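Local coordinates for protein homospermidine synthase (Legionella pneumophila subsp. pneumophila str. Philadelphia 1, PDB 2PH5) that probably makes homospermidine from polyamine substrates, as a homospermidine synthase that binds NAD in a Rossmann-type nucleotide-binding fold, at residues Leu31-Phe36 with Ile401-Ile405; His156-Leu162 with Gln395-Met400. All coordinates share one frame; numbering follows the deposited sequence.

Contact 1: Leu31-Phe36 with Ile401-Ile405; sequences LIFEKF and ISGII
The backbone oxygen of Leu31 receives the amide of Lys35 (N to Leu31 O 3.0 Å) and, more weakly, that of Glu34, and the same oxygen is met across the contact by a methyl group, Ile401 CD1 lying 3.6 Å from Leu31 O. Ile401 is the centre of the contact. Its CG1 branch stands opposite the backbone N (chi1 -162°), and a bend at chi2 (64°) brings CD1 to the backbone of the other helix, where it reaches Ile32 CA as well as Leu31 O. Its other branch goes to a different partner, with Ile401 CG2 3.8 Å from Leu31 CD2. Ile32 joins through CG1, 4.0 Å from Ile401 CD1, so one methyl serves several neighbours.

Phe36, just beyond the end of the first helix, brings its ring to the second. CD1 of Ile401 lies near the ring plane at the edge, 3.8 Å from Phe36 CE2, while Ile405 CG1 approaches Phe36 CZ obliquely at 3.9 Å. Ile404 adds a looser touch on the same ring carbon. Lys35 contributes only aliphatic carbons: its CG comes to 4.2 Å from Ile401 CG1, its CD loosely touches Ile405 CD1, and its amino end leads off elsewhere. The contact across the helices is thus apolar, and the Leu31 oxygen that the Ile401 methyl meets is satisfied within its own helix.

The two short helical segments approach to 10.9 Å between axes and cross at -49°. They join the end of helix 23-35, the first helix of the Rossmann-type fold, to helix 391-408. Beyond them, Phe16 meets the Phe36 ring edge-to-face, Ile404 rests on strand 86-89 of the parallel sheet, and Ile429 of helix 423-430 touches both Lys35 and Ile405.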
# COMPACT_ATOMS: atom_id res chain seq x y z
N LEU A 31 13.27 26.00 17.45
CA LEU A 31 14.53 26.39 16.80
C LEU A 31 14.80 27.90 16.83
O LEU A 31 15.96 28.32 16.82
CB LEU A 31 14.57 25.88 15.34
CG LEU A 31 14.96 24.41 15.11
CD1 LEU A 31 13.96 23.51 15.78
CD2 LEU A 31 15.04 24.09 13.62
N ILE A 32 13.75 28.70 16.88
CA ILE A 32 13.92 30.14 16.91
C ILE A 32 14.46 30.60 18.27
O ILE A 32 15.36 31.44 18.35
CB ILE A 32 12.60 30.85 16.64
CG1 ILE A 32 12.01 30.32 15.33
CG2 ILE A 32 12.83 32.35 16.56
CD1 ILE A 32 10.64 30.88 15.01
N PHE A 33 13.91 30.04 19.34
CA PHE A 33 14.36 30.40 20.67
C PHE A 33 15.65 29.68 21.02
O PHE A 33 16.32 30.02 21.98
CB PHE A 33 13.28 30.07 21.70
CG PHE A 33 12.09 30.97 21.60
CD1 PHE A 33 12.19 32.31 21.96
CD2 PHE A 33 10.88 30.49 21.12
CE1 PHE A 33 11.09 33.17 21.83
CE2 PHE A 33 9.78 31.33 20.99
CZ PHE A 33 9.88 32.67 21.34
N GLU A 34 16.00 28.68 20.21
CA GLU A 34 17.22 27.92 20.43
C GLU A 34 18.41 28.61 19.78
O GLU A 34 19.53 28.53 20.28
CB GLU A 34 17.06 26.51 19.87
CG GLU A 34 18.18 25.55 20.24
CD GLU A 34 18.04 24.20 19.56
OE1 GLU A 34 16.89 23.75 19.35
OE2 GLU A 34 19.08 23.58 19.23
N LYS A 35 18.16 29.30 18.67
CA LYS A 35 19.21 30.00 17.94
C LYS A 35 19.21 31.51 18.14
O LYS A 35 20.16 32.19 17.74
CB LYS A 35 19.09 29.69 16.45
CG LYS A 35 19.59 28.32 16.06
CD LYS A 35 21.08 28.37 15.93
CE LYS A 35 21.62 27.13 15.28
NZ LYS A 35 23.10 27.26 15.20
N PHE A 36 18.16 32.04 18.75
CA PHE A 36 18.09 33.48 18.95
C PHE A 36 17.89 33.88 20.40
O PHE A 36 17.08 33.29 21.12
CB PHE A 36 16.96 34.07 18.10
CG PHE A 36 17.23 34.01 16.63
CD1 PHE A 36 17.98 35.00 16.01
CD2 PHE A 36 16.78 32.94 15.87
CE1 PHE A 36 18.27 34.92 14.65
CE2 PHE A 36 17.08 32.85 14.51
CZ PHE A 36 17.82 33.84 13.90
N ILE A 401 15.31 27.59 9.69
CA ILE A 401 16.03 28.37 10.68
C ILE A 401 17.39 28.74 10.10
O ILE A 401 17.92 29.80 10.40
CB ILE A 401 16.21 27.60 12.04
CG1 ILE A 401 16.55 28.57 13.18
CG2 ILE A 401 17.36 26.59 11.94
CD1 ILE A 401 15.47 29.59 13.51
N SER A 402 17.97 27.87 9.26
CA SER A 402 19.27 28.17 8.66
C SER A 402 19.07 29.29 7.64
O SER A 402 19.83 30.25 7.61
CB SER A 402 19.85 26.95 7.94
OG SER A 402 19.96 25.83 8.79
N GLY A 403 18.05 29.14 6.80
CA GLY A 403 17.75 30.14 5.80
C GLY A 403 17.43 31.48 6.43
O GLY A 403 17.82 32.53 5.91
N ILE A 404 16.73 31.45 7.56
CA ILE A 404 16.37 32.68 8.27
C ILE A 404 17.65 33.38 8.74
O ILE A 404 17.79 34.59 8.60
CB ILE A 404 15.45 32.38 9.51
CG1 ILE A 404 14.07 31.89 9.03
CG2 ILE A 404 15.29 33.63 10.38
CD1 ILE A 404 13.10 31.52 10.15
N ILE A 405 18.59 32.62 9.29
CA ILE A 405 19.83 33.21 9.75
C ILE A 405 20.62 33.79 8.59
O ILE A 405 21.28 34.82 8.73
CB ILE A 405 20.73 32.17 10.46
CG1 ILE A 405 19.99 31.58 11.66
CG2 ILE A 405 22.03 32.83 10.91
CD1 ILE A 405 20.65 30.34 12.22

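Contact 2: His156-Leu162 with Gln395-Met400; sequences HGANPGL and QVVASM. With NAD (nicotinamide-adenine-dinucleotide), chain C.
The nicotinamide end of the NAD pocket is built on the first turn of helix 158-176, where Gly157 is the N-cap and Ala158, Asn159 and Pro160 follow as cofactor-binding residues; helix 391-408 closes in alongside through Val396 and Ser399. The carboxamide oxygen is gripped by three donors. Asn159 N gives a nearly straight bond to NAD O7N (2.8 Å, 167°), whereas Ala158 N adds a weak, strongly bent bond and Asn159 ND2 a weak, long one. On the other side of the amide, NAD N7N donates to Pro160 O at 3.0 Å. A cis peptide precedes Pro160, and Gly157, having no side chain, lets its CA approach the same nitrogen closely.

Across the helices, Ala158 packs its CB on Val396 CG2 at 3.9 Å, and the other branch of Val396, CG1, comes to 3.5 Å from NAD C4N. Ser399 faces the first segment: its CB touches the carbonyl oxygen of Gly157, and its OG lies 3.3 Å from Leu162 CB. With OG turned beside the backbone N (chi1 -49°), that hydroxyl donates back to Gln395 O (2.9 Å), approaching the carbonyl almost head-on, and so is satisfied inside its own helix while Leu162 CB and CD2 pack against it. The CD2-NE2 edge of the His156 ring faces Ser399 O, with both CD2 and NE2 3.1 Å from it; the ring also meets that of His165.

Held at both its oxygen and its nitrogen, the carboxamide has its rotation fixed. It lies nearly coplanar with the nicotinamide ring, so holding it also helps to fix the ring, with Val396 CG1 over its face at C4N, the carbon that carries the hydride in NAD chemistry, consistent with redox use of the cofactor by this enzyme.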
# COMPACT_ATOMS: atom_id res chain seq x y z
N HIS A 156 12.45 27.52 0.63
CA HIS A 156 13.61 27.06 1.37
C HIS A 156 13.24 26.16 2.55
O HIS A 156 13.39 26.56 3.71
CB HIS A 156 14.43 28.25 1.86
CG HIS A 156 15.78 27.87 2.38
ND1 HIS A 156 16.90 27.82 1.58
CD2 HIS A 156 16.18 27.44 3.60
CE1 HIS A 156 17.93 27.39 2.29
NE2 HIS A 156 17.52 27.15 3.52
N GLY A 157 12.75 24.97 2.25
CA GLY A 157 12.40 24.02 3.29
C GLY A 157 13.35 22.85 3.12
O GLY A 157 14.46 23.04 2.63
N ALA A 158 12.95 21.65 3.52
CA ALA A 158 13.81 20.48 3.36
C ALA A 158 13.86 20.22 1.85
O ALA A 158 14.93 20.10 1.26
CB ALA A 158 13.23 19.29 4.11
N ASN A 159 12.70 20.12 1.22
CA ASN A 159 12.66 19.95 -0.22
C ASN A 159 11.32 20.43 -0.74
O ASN A 159 10.27 19.88 -0.40
CB ASN A 159 12.93 18.50 -0.68
CG ASN A 159 11.87 17.54 -0.24
OD1 ASN A 159 11.71 16.48 -0.84
ND2 ASN A 159 11.15 17.88 0.82
N PRO A 160 11.34 21.48 -1.56
CA PRO A 160 12.52 22.21 -2.03
C PRO A 160 13.30 22.89 -0.91
O PRO A 160 12.75 23.21 0.14
CB PRO A 160 11.92 23.23 -2.98
CG PRO A 160 10.65 23.59 -2.27
CD PRO A 160 10.11 22.22 -1.89
N GLY A 161 14.60 23.12 -1.15
CA GLY A 161 15.42 23.79 -0.17
C GLY A 161 16.72 23.08 0.14
O GLY A 161 17.68 23.15 -0.63
N LEU A 162 16.75 22.41 1.28
CA LEU A 162 17.91 21.68 1.73
C LEU A 162 18.44 20.77 0.62
O LEU A 162 19.65 20.59 0.48
CB LEU A 162 17.52 20.84 2.94
CG LEU A 162 18.61 20.03 3.63
CD1 LEU A 162 19.72 20.95 4.12
CD2 LEU A 162 17.98 19.28 4.79
N GLN A 395 13.55 18.13 9.91
CA GLN A 395 14.44 18.34 8.79
C GLN A 395 13.99 19.58 8.01
O GLN A 395 14.81 20.27 7.39
CB GLN A 395 14.45 17.12 7.86
CG GLN A 395 15.02 15.88 8.49
CD GLN A 395 14.82 14.65 7.62
OE1 GLN A 395 13.71 14.36 7.19
NE2 GLN A 395 15.91 13.93 7.36
N VAL A 396 12.70 19.88 8.07
CA VAL A 396 12.17 21.04 7.36
C VAL A 396 12.48 22.35 8.07
O VAL A 396 12.89 23.32 7.43
CB VAL A 396 10.65 20.94 7.18
CG1 VAL A 396 10.17 22.00 6.21
CG2 VAL A 396 10.28 19.55 6.70
N VAL A 397 12.29 22.37 9.38
CA VAL A 397 12.55 23.59 10.14
C VAL A 397 14.04 23.83 10.33
O VAL A 397 14.48 24.98 10.50
CB VAL A 397 11.79 23.57 11.51
CG1 VAL A 397 10.29 23.47 11.26
CG2 VAL A 397 12.26 22.41 12.38
N ALA A 398 14.84 22.77 10.29
CA ALA A 398 16.28 22.93 10.42
C ALA A 398 16.74 23.80 9.25
O ALA A 398 17.51 24.75 9.42
CB ALA A 398 16.97 21.56 10.39
N SER A 399 16.23 23.49 8.06
CA SER A 399 16.56 24.23 6.84
C SER A 399 16.08 25.68 6.91
O SER A 399 16.79 26.61 6.52
CB SER A 399 15.93 23.54 5.63
OG SER A 399 16.21 22.15 5.66
N MSE A 400 14.86 25.87 7.40
CA MSE A 400 14.30 27.20 7.52
C MSE A 400 15.05 28.10 8.49
O MSE A 400 15.38 29.23 8.16
CB MSE A 400 12.84 27.11 7.94
CG MSE A 400 11.99 26.37 6.94
SE MSE A 400 10.24 27.11 6.86
CE MSE A 400 10.59 28.52 5.58
PA NAD C . -0.75 23.49 7.52
O1A NAD C . -1.98 23.37 6.65
O2A NAD C . -0.56 22.47 8.59
O5B NAD C . -0.68 24.96 8.21
C5B NAD C . -0.89 26.13 7.43
C4B NAD C . -1.38 27.25 8.37
O4B NAD C . -1.62 28.37 7.55
C3B NAD C . -2.69 26.94 9.10
O3B NAD C . -2.52 27.10 10.51
C2B NAD C . -3.68 27.92 8.53
O2B NAD C . -4.68 28.35 9.43
C1B NAD C . -2.78 29.04 7.99
N9A NAD C . -3.32 29.78 6.84
C8A NAD C . -4.17 29.23 5.87
N7A NAD C . -5.09 30.12 5.45
C5A NAD C . -4.86 31.26 6.15
C6A NAD C . -5.49 32.50 6.13
N6A NAD C . -6.52 32.80 5.33
N1A NAD C . -5.01 33.47 7.00
C2A NAD C . -3.95 33.23 7.86
N3A NAD C . -3.31 32.02 7.89
C4A NAD C . -3.78 31.07 7.03
O3 NAD C . 0.46 23.39 6.52
PN NAD C . 2.05 23.51 6.70
O1N NAD C . 2.66 22.35 6.01
O2N NAD C . 2.34 23.72 8.17
O5D NAD C . 2.15 24.84 5.85
C5D NAD C . 3.33 25.55 5.55
C4D NAD C . 3.69 25.11 4.14
O4D NAD C . 5.02 24.66 4.14
C3D NAD C . 3.13 24.92 2.75
O3D NAD C . 3.16 26.12 2.00
C2D NAD C . 4.05 23.85 2.19
O2D NAD C . 4.10 23.82 0.79
C1D NAD C . 5.39 24.16 2.87
N1N NAD C . 6.26 23.00 3.17
C2N NAD C . 7.53 22.94 2.64
C3N NAD C . 8.34 21.83 2.98
C7N NAD C . 9.73 21.68 2.46
O7N NAD C . 10.43 20.58 2.86
N7N NAD C . 10.29 22.57 1.67
C4N NAD C . 7.85 20.80 3.85
C5N NAD C . 6.54 20.91 4.36
C6N NAD C . 5.75 21.99 4.04

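From the N terminus the chain runs through the first helix of the Rossmann-type fold, whose last turn, with the residue after it, forms 31-36 and waits for partners 365 residues further on. After the parallel strands to 152-153 comes 156-162, at the start of helix 158-176, and most of the mixed sheet follows before helix 391-408 returns. Its residues 395-400 close contact 2 first; the very next residues, 401-405, close contact 1, so the smaller loop lies wholly within the larger. One helix therefore ties helix 23-35 to helix 158-176, contact 2 at the cofactor and contact 1 farther from it. The two contacts also touch directly, Leu31 CD2 lying 3.3 Å from Val397 O.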